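PDB 3QSJ: NUDIX hydrolase from Alicyclobacillus acidocaldarius subsp. acidocaldarius, which probably hydrolyses phosphorus-containing acid anhydride bonds, as other Nudix hydrolases do, with magnesium or manganese as cofactor. Local coordinates for residues A[7-12]-A[151-156]; A[134-139]-A[155-160]. All blocks are in the same frame, centred on the assembly; numbering follows the deposited sequence. Where two conformers were deposited one is given.

Contact 1 of 2, residues A[7-12]-A[151-156]; sequences IRKAAT and RFDTRF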
# COMPACT_ATOMS: atom_id res chain seq x y z
N ILE A 7 7.02 -10.28 15.94
CA ILE A 7 5.92 -9.39 15.53
C ILE A 7 6.56 -8.52 14.45
O ILE A 7 7.37 -7.62 14.75
CB ILE A 7 5.40 -8.57 16.73
CG1 ILE A 7 4.80 -9.49 17.79
CG2 ILE A 7 4.35 -7.52 16.27
CD1 ILE A 7 4.70 -8.73 19.22
N ARG A 8 6.29 -8.87 13.21
CA ARG A 8 7.02 -8.27 12.09
C ARG A 8 6.48 -6.90 11.69
O ARG A 8 5.31 -6.79 11.36
CB ARG A 8 7.03 -9.25 10.91
CG ARG A 8 7.95 -8.82 9.76
CD ARG A 8 9.20 -9.68 9.69
NE ARG A 8 10.21 -9.13 8.78
CZ ARG A 8 10.50 -9.64 7.58
NH1 ARG A 8 11.43 -9.08 6.82
NH2 ARG A 8 9.83 -10.69 7.11
N LYS A 9 7.32 -5.85 11.75
CA LYS A 9 6.89 -4.52 11.26
C LYS A 9 6.60 -4.59 9.74
O LYS A 9 7.40 -5.14 8.95
CB LYS A 9 7.97 -3.47 11.51
CG LYS A 9 8.05 -3.09 13.02
CD LYS A 9 6.95 -2.11 13.39
CE LYS A 9 7.12 -1.66 14.85
NZ LYS A 9 8.53 -1.25 15.13
N ALA A 10 5.46 -4.03 9.33
CA ALA A 10 5.01 -4.01 7.93
C ALA A 10 4.20 -2.77 7.67
O ALA A 10 3.85 -2.02 8.61
CB ALA A 10 4.11 -5.24 7.70
N ALA A 11 3.89 -2.56 6.38
CA ALA A 11 3.04 -1.42 6.00
C ALA A 11 2.32 -1.75 4.76
O ALA A 11 2.76 -2.58 3.93
CB ALA A 11 3.86 -0.15 5.77
N THR A 12 1.17 -1.12 4.63
CA THR A 12 0.24 -1.35 3.54
C THR A 12 -0.23 -0.02 2.98
O THR A 12 -0.52 0.90 3.74
CB THR A 12 -0.94 -2.18 4.07
OG1 THR A 12 -0.43 -3.43 4.53
CG2 THR A 12 -1.91 -2.51 2.96
N ARG A 151 2.67 -13.14 12.97
CA ARG A 151 2.15 -11.87 13.41
C ARG A 151 2.88 -10.70 12.78
O ARG A 151 4.10 -10.79 12.55
CB ARG A 151 2.24 -11.73 14.96
CG ARG A 151 1.51 -12.84 15.75
CD ARG A 151 1.73 -12.56 17.21
NE ARG A 151 0.91 -11.44 17.66
CZ ARG A 151 1.04 -10.81 18.82
NH1 ARG A 151 1.99 -11.17 19.69
NH2 ARG A 151 0.20 -9.84 19.15
N PHE A 152 2.13 -9.61 12.47
CA PHE A 152 2.67 -8.39 11.93
C PHE A 152 2.20 -7.24 12.77
O PHE A 152 1.10 -7.28 13.34
CB PHE A 152 2.16 -8.11 10.50
CG PHE A 152 2.58 -9.16 9.51
CD1 PHE A 152 3.86 -9.13 8.95
CD2 PHE A 152 1.77 -10.26 9.27
CE1 PHE A 152 4.31 -10.19 8.14
CE2 PHE A 152 2.20 -11.29 8.41
CZ PHE A 152 3.46 -11.23 7.85
N ASP A 153 2.96 -6.15 12.69
CA ASP A 153 2.50 -4.90 13.30
C ASP A 153 2.48 -3.99 12.11
O ASP A 153 3.54 -3.56 11.63
CB ASP A 153 3.54 -4.46 14.33
CG ASP A 153 3.23 -3.16 15.03
OD1 ASP A 153 2.38 -2.41 14.54
OD2 ASP A 153 3.84 -2.91 16.07
N THR A 154 1.28 -3.79 11.53
CA THR A 154 1.16 -3.17 10.21
C THR A 154 0.63 -1.75 10.24
O THR A 154 -0.40 -1.50 10.88
CB THR A 154 0.24 -4.03 9.36
OG1 THR A 154 0.75 -5.38 9.33
CG2 THR A 154 0.11 -3.47 7.88
N ARG A 155 1.34 -0.84 9.56
CA ARG A 155 0.98 0.57 9.48
C ARG A 155 0.23 0.75 8.17
O ARG A 155 0.75 0.38 7.14
CB ARG A 155 2.23 1.45 9.50
CG ARG A 155 2.01 2.85 10.14
CD ARG A 155 1.73 2.84 11.66
NE ARG A 155 2.69 2.03 12.40
CZ ARG A 155 3.79 2.50 13.02
NH1 ARG A 155 4.10 3.80 12.97
NH2 ARG A 155 4.61 1.67 13.64
N PHE A 156 -0.96 1.34 8.20
CA PHE A 156 -1.77 1.53 6.99
C PHE A 156 -1.72 3.05 6.58
O PHE A 156 -1.95 3.95 7.38
CB PHE A 156 -3.26 1.19 7.30
CG PHE A 156 -3.49 -0.31 7.34
CD1 PHE A 156 -4.06 -0.95 6.26
CD2 PHE A 156 -3.00 -1.08 8.39
CE1 PHE A 156 -4.20 -2.37 6.24
CE2 PHE A 156 -3.14 -2.50 8.37
CZ PHE A 156 -3.72 -3.12 7.29
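The carbonyl oxygen of R8 is gripped twice: D153 N donates to R8 O at 2.8 Å, and F152 CA lies 3.1 Å from the same oxygen, in a C-H...O contact. This is a parallel strand pair in the mixed sheet of the Nudix fold, and it illustrates how such a pair is joined: strand 7-12 takes up partners through its even-numbered residues, and strand 151-156 answers with R151, D153 and R155. A10 O is held likewise, by R155 N at 2.9 Å and by T154 CA. On one face of the sheet, K9 and D153 run alongside each other, yet K9 NZ stays 5.1 Å from D153 OD2. That carboxylate instead makes a salt bridge with R141, while the guanidinium of R155 is claimed by D71 and D72. The other face carries R8, F152, A10, T154, T12 and F156, with R8 CB 3.7 Å from F152 CD1. T12 lies about 8 Å from the bound calcium ion at its nearest side-chain atom. Its OG1 sits beside its own backbone N (chi1 -62°) and meets T154 CG2 at 3.4 Å, whereas T12 CB makes a CH-pi contact over the F156 ring, 4.2 Å from the centroid.

Contact 2 of 2, residues A[134-139]-A[155-160]; sequences GLLRRI and RFFLCV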
# COMPACT_ATOMS: atom_id res chain seq x y z
N GLY A 134 3.92 13.75 2.15
CA GLY A 134 2.78 14.61 2.39
C GLY A 134 1.54 14.12 1.63
O GLY A 134 0.41 14.54 1.92
N LEU A 135 1.75 13.30 0.60
CA LEU A 135 0.67 12.71 -0.23
C LEU A 135 0.07 11.45 0.43
O LEU A 135 -0.92 10.93 -0.07
CB LEU A 135 1.18 12.40 -1.62
CG LEU A 135 1.47 13.63 -2.48
CD1 LEU A 135 2.08 13.18 -3.83
CD2 LEU A 135 0.19 14.42 -2.74
N LEU A 136 0.62 11.01 1.56
CA LEU A 136 0.04 9.84 2.28
C LEU A 136 -0.55 10.24 3.60
O LEU A 136 -0.01 11.16 4.24
CB LEU A 136 1.12 8.77 2.58
CG LEU A 136 1.29 7.73 1.45
CD1 LEU A 136 1.78 8.41 0.09
CD2 LEU A 136 2.42 6.78 1.87
N ARG A 137 -1.64 9.58 3.98
CA ARG A 137 -2.27 9.79 5.24
C ARG A 137 -2.14 8.50 6.06
O ARG A 137 -2.55 7.43 5.60
CB ARG A 137 -3.75 10.18 5.04
CG ARG A 137 -4.53 10.35 6.32
CD ARG A 137 -6.05 10.42 6.08
NE ARG A 137 -6.75 10.66 7.34
CZ ARG A 137 -6.97 11.87 7.87
NH1 ARG A 137 -6.55 12.96 7.24
NH2 ARG A 137 -7.56 11.98 9.07
N ARG A 138 -1.64 8.58 7.30
CA ARG A 138 -1.67 7.43 8.19
C ARG A 138 -3.13 7.22 8.56
O ARG A 138 -3.78 8.14 9.08
CB ARG A 138 -0.80 7.68 9.44
CG ARG A 138 -1.01 6.60 10.44
CD ARG A 138 -0.08 6.65 11.64
NE ARG A 138 -0.60 5.81 12.72
CZ ARG A 138 0.11 5.46 13.79
NH1 ARG A 138 1.40 5.84 13.91
NH2 ARG A 138 -0.43 4.72 14.75
N ILE A 139 -3.66 5.97 8.31
CA ILE A 139 -5.06 5.70 8.67
C ILE A 139 -5.23 4.60 9.71
O ILE A 139 -6.34 4.36 10.17
CB ILE A 139 -5.91 5.43 7.42
CG1 ILE A 139 -5.33 4.20 6.64
CG2 ILE A 139 -5.93 6.70 6.55
CD1 ILE A 139 -6.25 3.75 5.45
N ARG A 155 1.34 -0.84 9.56
CA ARG A 155 0.98 0.57 9.48
C ARG A 155 0.23 0.75 8.17
O ARG A 155 0.75 0.38 7.14
CB ARG A 155 2.23 1.45 9.50
CG ARG A 155 2.01 2.85 10.14
CD ARG A 155 1.73 2.84 11.66
NE ARG A 155 2.69 2.03 12.40
CZ ARG A 155 3.79 2.50 13.02
NH1 ARG A 155 4.10 3.80 12.97
NH2 ARG A 155 4.61 1.67 13.64
N PHE A 156 -0.96 1.34 8.20
CA PHE A 156 -1.77 1.53 6.99
C PHE A 156 -1.72 3.05 6.58
O PHE A 156 -1.95 3.95 7.38
CB PHE A 156 -3.26 1.19 7.30
CG PHE A 156 -3.49 -0.31 7.34
CD1 PHE A 156 -4.06 -0.95 6.26
CD2 PHE A 156 -3.00 -1.08 8.39
CE1 PHE A 156 -4.20 -2.37 6.24
CE2 PHE A 156 -3.14 -2.50 8.37
CZ PHE A 156 -3.72 -3.12 7.29
N PHE A 157 -1.51 3.28 5.30
CA PHE A 157 -1.46 4.60 4.71
C PHE A 157 -2.45 4.64 3.58
O PHE A 157 -2.67 3.63 2.85
CB PHE A 157 -0.03 4.92 4.17
CG PHE A 157 0.93 5.06 5.31
CD1 PHE A 157 1.06 6.27 6.00
CD2 PHE A 157 1.72 3.98 5.69
CE1 PHE A 157 1.97 6.39 7.06
CE2 PHE A 157 2.61 4.10 6.77
CZ PHE A 157 2.64 5.27 7.52
N LEU A 158 -2.98 5.83 3.37
CA LEU A 158 -3.92 6.08 2.28
C LEU A 158 -3.30 7.13 1.31
O LEU A 158 -2.67 8.08 1.78
CB LEU A 158 -5.20 6.69 2.91
CG LEU A 158 -6.32 7.02 1.93
CD1 LEU A 158 -7.06 5.70 1.53
CD2 LEU A 158 -7.39 7.92 2.62
N CYS A 159 -3.54 6.98 -0.01
CA CYS A 159 -3.16 8.00 -0.99
C CYS A 159 -4.10 7.92 -2.14
O CYS A 159 -4.88 6.97 -2.26
CB CYS A 159 -1.71 7.92 -1.43
SG CYS A 159 -1.35 6.44 -2.40
N VAL A 160 -4.11 8.97 -2.95
CA VAL A 160 -5.06 9.03 -4.06
C VAL A 160 -4.31 8.73 -5.36
O VAL A 160 -3.20 9.26 -5.58
CB VAL A 160 -5.68 10.45 -4.10
CG1 VAL A 160 -6.62 10.59 -5.31
CG2 VAL A 160 -6.43 10.71 -2.83
O HOH W 1 -2.49 11.31 -2.25
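I139 and L158 meet at about a right angle, I139 CG2 lying 3.7 Å from L158 CB, in the closely packed part of an antiparallel beta hairpin. R137 and L158 form its hydrogen-bonded pair, with R137 N to L158 O at 2.9 Å and the return bond closing the ring. Next along, R138 and F157 are the non-hydrogen-bonded pair, and R138 CB comes within 3.9 Å of F157 CE1. L136 also crosses F157 at about a right angle, its CD2 touching F157 CB at 3.8 Å, while L136 CD1 meets C159 CB at 3.8 Å. An alanine here would remove CG and both methyls and would probably open a gap beside F157 and C159. The contact is looser at exposed L135, where a water bridges the 3-10 turn and the strand, donating to L135 O and accepting from V160 N. At the other end the R138 chain runs extended to NE, and R155 CD lies 3.7 Å above the R138 guanidinium plane, over its centre. R138 NH1 and R155 NH1 stand 3.5 Å apart, a repulsion probably eased by D69 and D72, which make salt bridges with R138, D72 also with R155. Helix 72-87 backs L136 and F157; L158 packs on helix 213-219 and strand 7-18.

Overall arrangement
From the N terminus, strand 7-18 runs first, and contact 1 joins its start to strand 151-160, closing a loop of 138 residues that includes G46, E82 and E86 of the calcium site. Contact 2 closes a far shorter loop of 15 residues, holding the rest of both hairpin strands and the turn between them. Strand 137-143 lies within the long loop, but its partner runs on beyond contact 1, so the two closures overlap instead of nesting. Both end on strand 151-160, which thereby lies between strand 7-18, parallel to it, and strand 137-143, antiparallel to it. R155 and F156 belong to both contacts, and a probable hydrogen bond, T12 O to F157 N at 3.0 Å, carries contact 1's pairing one residue further, into contact 2's segment.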